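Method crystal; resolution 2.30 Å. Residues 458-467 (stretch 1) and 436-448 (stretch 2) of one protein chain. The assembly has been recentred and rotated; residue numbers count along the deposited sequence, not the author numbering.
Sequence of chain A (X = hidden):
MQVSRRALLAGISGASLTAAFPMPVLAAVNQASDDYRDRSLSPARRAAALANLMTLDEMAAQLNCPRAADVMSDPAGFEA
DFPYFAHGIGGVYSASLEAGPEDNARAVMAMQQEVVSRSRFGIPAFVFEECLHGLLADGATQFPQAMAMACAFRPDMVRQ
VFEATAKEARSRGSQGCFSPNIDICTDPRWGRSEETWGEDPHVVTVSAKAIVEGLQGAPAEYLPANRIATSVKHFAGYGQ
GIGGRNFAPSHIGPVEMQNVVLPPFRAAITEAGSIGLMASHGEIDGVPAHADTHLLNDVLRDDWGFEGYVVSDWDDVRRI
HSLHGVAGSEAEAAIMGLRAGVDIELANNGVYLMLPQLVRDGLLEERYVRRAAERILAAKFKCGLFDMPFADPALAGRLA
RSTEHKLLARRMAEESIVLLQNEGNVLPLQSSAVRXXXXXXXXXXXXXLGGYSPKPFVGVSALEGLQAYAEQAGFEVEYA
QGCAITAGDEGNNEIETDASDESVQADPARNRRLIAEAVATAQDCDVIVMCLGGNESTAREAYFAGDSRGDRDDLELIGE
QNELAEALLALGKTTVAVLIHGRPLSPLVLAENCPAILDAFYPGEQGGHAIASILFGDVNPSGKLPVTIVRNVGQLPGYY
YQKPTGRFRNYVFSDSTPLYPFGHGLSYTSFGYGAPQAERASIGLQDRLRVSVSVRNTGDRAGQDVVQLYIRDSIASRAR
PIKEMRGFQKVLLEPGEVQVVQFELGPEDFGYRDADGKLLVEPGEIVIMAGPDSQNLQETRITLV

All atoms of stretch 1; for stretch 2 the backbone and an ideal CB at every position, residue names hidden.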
# COMPACT_ATOMS: atom_id res chain seq x y z
N VAL A 458 -21.17 25.23 16.03
CA VAL A 458 -22.49 25.57 16.53
C VAL A 458 -23.42 24.40 16.22
O VAL A 458 -23.63 24.08 15.05
CB VAL A 458 -23.04 26.86 15.89
CG1 VAL A 458 -24.44 27.17 16.39
CG2 VAL A 458 -22.10 28.04 16.17
N GLY A 459 -23.99 23.79 17.25
CA GLY A 459 -24.92 22.70 17.02
C GLY A 459 -25.36 22.05 18.31
O GLY A 459 -25.08 22.55 19.40
N VAL A 460 -26.05 20.93 18.16
CA VAL A 460 -26.66 20.22 19.28
C VAL A 460 -25.80 18.99 19.59
O VAL A 460 -25.82 18.01 18.84
CB VAL A 460 -28.11 19.82 18.98
CG1 VAL A 460 -28.65 18.98 20.11
CG2 VAL A 460 -28.97 21.07 18.79
N SER A 461 -25.07 19.04 20.70
CA SER A 461 -24.23 17.92 21.10
C SER A 461 -25.09 16.72 21.51
O SER A 461 -26.31 16.81 21.68
CB SER A 461 -23.33 18.31 22.27
OG SER A 461 -24.09 18.47 23.47
N ALA A 462 -24.43 15.57 21.66
CA ALA A 462 -25.12 14.37 22.13
C ALA A 462 -25.75 14.61 23.50
O ALA A 462 -26.93 14.28 23.71
CB ALA A 462 -24.15 13.18 22.17
N LEU A 463 -25.00 15.21 24.42
CA LEU A 463 -25.52 15.54 25.75
C LEU A 463 -26.77 16.41 25.65
O LEU A 463 -27.84 16.06 26.18
CB LEU A 463 -24.45 16.26 26.56
CG LEU A 463 -24.90 16.76 27.93
CD1 LEU A 463 -25.17 15.57 28.87
CD2 LEU A 463 -23.90 17.74 28.54
N GLU A 464 -26.66 17.55 24.97
CA GLU A 464 -27.79 18.46 24.83
C GLU A 464 -28.99 17.77 24.19
O GLU A 464 -30.13 17.99 24.60
CB GLU A 464 -27.37 19.67 24.00
CG GLU A 464 -28.40 20.79 24.00
CD GLU A 464 -28.08 21.89 23.01
OE1 GLU A 464 -26.95 22.44 23.05
OE2 GLU A 464 -28.97 22.19 22.18
N GLY A 465 -28.75 16.93 23.18
CA GLY A 465 -29.85 16.23 22.56
C GLY A 465 -30.55 15.28 23.51
O GLY A 465 -31.78 15.16 23.50
N LEU A 466 -29.78 14.62 24.36
CA LEU A 466 -30.35 13.70 25.34
C LEU A 466 -31.01 14.45 26.50
O LEU A 466 -32.06 14.03 27.00
CB LEU A 466 -29.27 12.74 25.83
CG LEU A 466 -29.05 11.57 24.87
CD1 LEU A 466 -27.82 10.78 25.28
CD2 LEU A 466 -30.30 10.67 24.80
N GLN A 467 -30.42 15.57 26.94
CA GLN A 467 -31.06 16.39 27.96
C GLN A 467 -32.44 16.85 27.50
O GLN A 467 -33.41 16.77 28.26
CB GLN A 467 -30.19 17.60 28.29
CG GLN A 467 -28.98 17.29 29.15
CD GLN A 467 -28.01 18.47 29.14
OE1 GLN A 467 -28.04 19.30 28.23
NE2 GLN A 467 -27.16 18.54 30.15
N UNK A 436 -32.49 7.40 35.42
CA UNK A 436 -31.32 8.28 35.50
C UNK A 436 -30.25 7.78 34.53
O UNK A 436 -29.64 6.73 34.75
CB UNK A 436 -30.77 8.34 36.93
N UNK A 437 -30.00 8.56 33.47
CA UNK A 437 -29.05 8.20 32.43
C UNK A 437 -27.77 9.02 32.57
O UNK A 437 -27.82 10.25 32.67
CB UNK A 437 -29.67 8.40 31.05
N UNK A 438 -26.63 8.33 32.59
CA UNK A 438 -25.32 8.99 32.54
C UNK A 438 -24.88 9.13 31.08
O UNK A 438 -24.79 8.13 30.36
CB UNK A 438 -24.28 8.21 33.34
N UNK A 439 -24.63 10.36 30.65
CA UNK A 439 -24.05 10.64 29.34
C UNK A 439 -22.60 11.02 29.56
O UNK A 439 -22.31 12.03 30.22
CB UNK A 439 -24.81 11.75 28.60
N UNK A 440 -21.68 10.21 29.03
CA UNK A 440 -20.27 10.28 29.40
C UNK A 440 -19.38 10.06 28.18
O UNK A 440 -19.72 9.27 27.28
CB UNK A 440 -19.95 9.25 30.48
N UNK A 441 -18.24 10.75 28.16
CA UNK A 441 -17.24 10.55 27.13
C UNK A 441 -16.71 11.84 26.53
O UNK A 441 -17.31 12.91 26.64
CB UNK A 441 -17.82 9.68 26.02
N UNK A 442 -15.56 11.75 25.86
CA UNK A 442 -14.94 12.97 25.30
C UNK A 442 -15.80 13.67 24.26
O UNK A 442 -15.64 14.87 24.05
CB UNK A 442 -13.59 12.62 24.67
N UNK A 443 -16.74 12.97 23.61
CA UNK A 443 -17.57 13.58 22.58
C UNK A 443 -19.02 13.73 23.00
O UNK A 443 -19.91 13.75 22.14
CB UNK A 443 -17.50 12.75 21.30
N UNK A 444 -19.29 13.86 24.30
CA UNK A 444 -20.68 13.99 24.75
C UNK A 444 -21.13 15.45 24.78
O UNK A 444 -22.17 15.79 24.19
CB UNK A 444 -20.85 13.37 26.14
N UNK A 445 -20.37 16.31 25.45
CA UNK A 445 -20.77 17.68 25.72
C UNK A 445 -20.36 18.65 24.61
O UNK A 445 -20.93 19.74 24.52
CB UNK A 445 -20.17 18.14 27.05
N UNK A 446 -19.39 18.27 23.80
CA UNK A 446 -18.91 19.05 22.68
C UNK A 446 -19.67 18.73 21.39
O UNK A 446 -20.13 17.60 21.18
CB UNK A 446 -17.41 18.81 22.48
N UNK A 447 -19.84 19.75 20.55
CA UNK A 447 -20.35 19.55 19.20
C UNK A 447 -19.19 19.15 18.29
O UNK A 447 -18.09 19.71 18.39
CB UNK A 447 -21.04 20.81 18.68
N UNK A 448 -19.41 18.18 17.41
CA UNK A 448 -18.36 17.79 16.47
C UNK A 448 -18.93 17.77 15.06
O UNK A 448 -19.85 16.99 14.76
CB UNK A 448 -17.77 16.42 16.83

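Positions 436 to 440 have the extended backbone angles of a strand, which runs nearly antiparallel to helix 462-467 (162° between their directions, 9.3 Å at closest approach). In such a strand side chains alternate between its two faces; here the CA-to-CB bonds of 437 and 439 point toward the helix, and 436, 438 and 440 do not reach it. At 436 nothing of stretch 1 lies within 5.5 Å of the ideal CB, so stretch 1 sets no preference; the residue is Lys436, bonded through NZ elsewhere in the structure.

Position 437 points its CB toward the helix, yet the CB is too far away to touch it. A long, flexible apolar chain would suit, since Leu466 offers only methyls. The residue is Met437, whose chi1 and chi2 are both t; the extended chain brings SD to 3.8 Å from Leu466 CD1. Position 438 is out of reach and unconstrained from here; it is Leu438.

At 439 the CB again points toward the helix, but now lies 3.9 Å from Leu463 CD1 and 4.6 Å from Leu466 CD1. With two leucines so near, a compact apolar residue such as valine, alanine or perhaps isoleucine is reasonable. Val439 is found, with CB 3.8 Å from Leu463 CD1 and CG2 3.6 Å from Leu466 CD1, so it packs against both leucines. Position 440 points away, leaving the choice open; it is Val440.

Position 441 is decided by its own backbone: at phi/psi 133/162 a CB would jam against the preceding carbonyl oxygen. Gly441 follows, and its O accepts from the backbone N of position 444 (3.2 Å). Position 442 has phi -62°, compatible with proline among many others, and Pro442 is present. Position 443 points sideways, with no stretch 1 atom near its CB; a polar residue is one possibility. Asn443 has its side-chain end leading away, while its backbone O accepts from a water (2.8 Å) that in turn accepts from Ala462 N (2.8 Å).

At 444 the main chain matters most. Its O receives a hydrogen bond from Leu463 N (2.9 Å, 167°), tying the loop to the first turn of the helix. The sideways CB lies 4.6 Å from Leu463 CB, so a small residue fits comfortably, though larger ones are not excluded. Ala444 is found.

Position 445 points away overall, but its ideal CB is 4.0 Å from Leu463 CD2; a short side chain can make this contact. Ala445 does so, CB to Leu463 CD2 at 4.1 Å, and a second water links Ala445 O (2.9 Å) to Ser461 OG (3.1 Å). Position 446 points away, so stretch 1 asks little of it. Ser446 bonds through OG to the side chain of position 448.

Position 447 points toward the 458-461 backbone, its ideal CB 4.4 Å from Gly459 N and 4.8 Å from Ser461 N. A branched apolar residue could cover this surface. Val447 (chi1 t) does, with CG2 3.2 Å from Gly459 O; its CG1 would lie only 3.1 Å from an ideal CB on Gly459. Position 448 points away and is free; His448 NE2 pairs with Ser446 OG at 2.9 Å, either being a possible donor, and His448 also bonds elsewhere through ND1.

Stretch 2 (436-448) KMLVVGPNAASVH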
# COMPACT_ATOMS: atom_id res chain seq x y z
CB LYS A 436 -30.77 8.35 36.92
CG LYS A 436 -29.78 9.48 37.13
CD LYS A 436 -29.22 9.47 38.55
CE LYS A 436 -28.50 10.77 38.86
NZ LYS A 436 -27.02 10.60 38.93
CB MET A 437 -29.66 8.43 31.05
CG MET A 437 -28.64 8.43 29.92
SD MET A 437 -29.29 9.08 28.38
CE MET A 437 -30.63 7.97 27.98
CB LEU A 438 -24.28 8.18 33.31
CG LEU A 438 -22.83 8.63 33.09
CD1 LEU A 438 -22.58 10.01 33.71
CD2 LEU A 438 -21.84 7.61 33.63
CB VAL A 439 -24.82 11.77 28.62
CG1 VAL A 439 -24.21 12.05 27.25
CG2 VAL A 439 -26.29 11.39 28.47
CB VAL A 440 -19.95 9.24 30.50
CG1 VAL A 440 -20.55 7.90 30.11
CG2 VAL A 440 -18.45 9.09 30.71
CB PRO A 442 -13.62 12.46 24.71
CG PRO A 442 -13.87 11.01 24.43
CD PRO A 442 -14.78 10.54 25.54
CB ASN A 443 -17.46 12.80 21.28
CG ASN A 443 -16.07 12.88 20.69
OD1 ASN A 443 -15.29 13.77 21.06
ND2 ASN A 443 -15.73 11.93 19.82
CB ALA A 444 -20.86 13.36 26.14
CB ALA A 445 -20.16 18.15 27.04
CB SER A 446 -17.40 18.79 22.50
OG SER A 446 -17.07 17.43 22.81
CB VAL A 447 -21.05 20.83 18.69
CG1 VAL A 447 -21.58 20.63 17.29
CG2 VAL A 447 -22.18 21.24 19.63
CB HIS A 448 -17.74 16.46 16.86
CG HIS A 448 -16.91 16.58 18.09
ND1 HIS A 448 -15.61 17.06 18.07
CD2 HIS A 448 -17.22 16.40 19.40
CE1 HIS A 448 -15.14 17.10 19.30
NE2 HIS A 448 -16.09 16.70 20.13
O HOH W 1 -21.77 15.31 20.68
O HOH W 2 -23.44 20.20 25.90
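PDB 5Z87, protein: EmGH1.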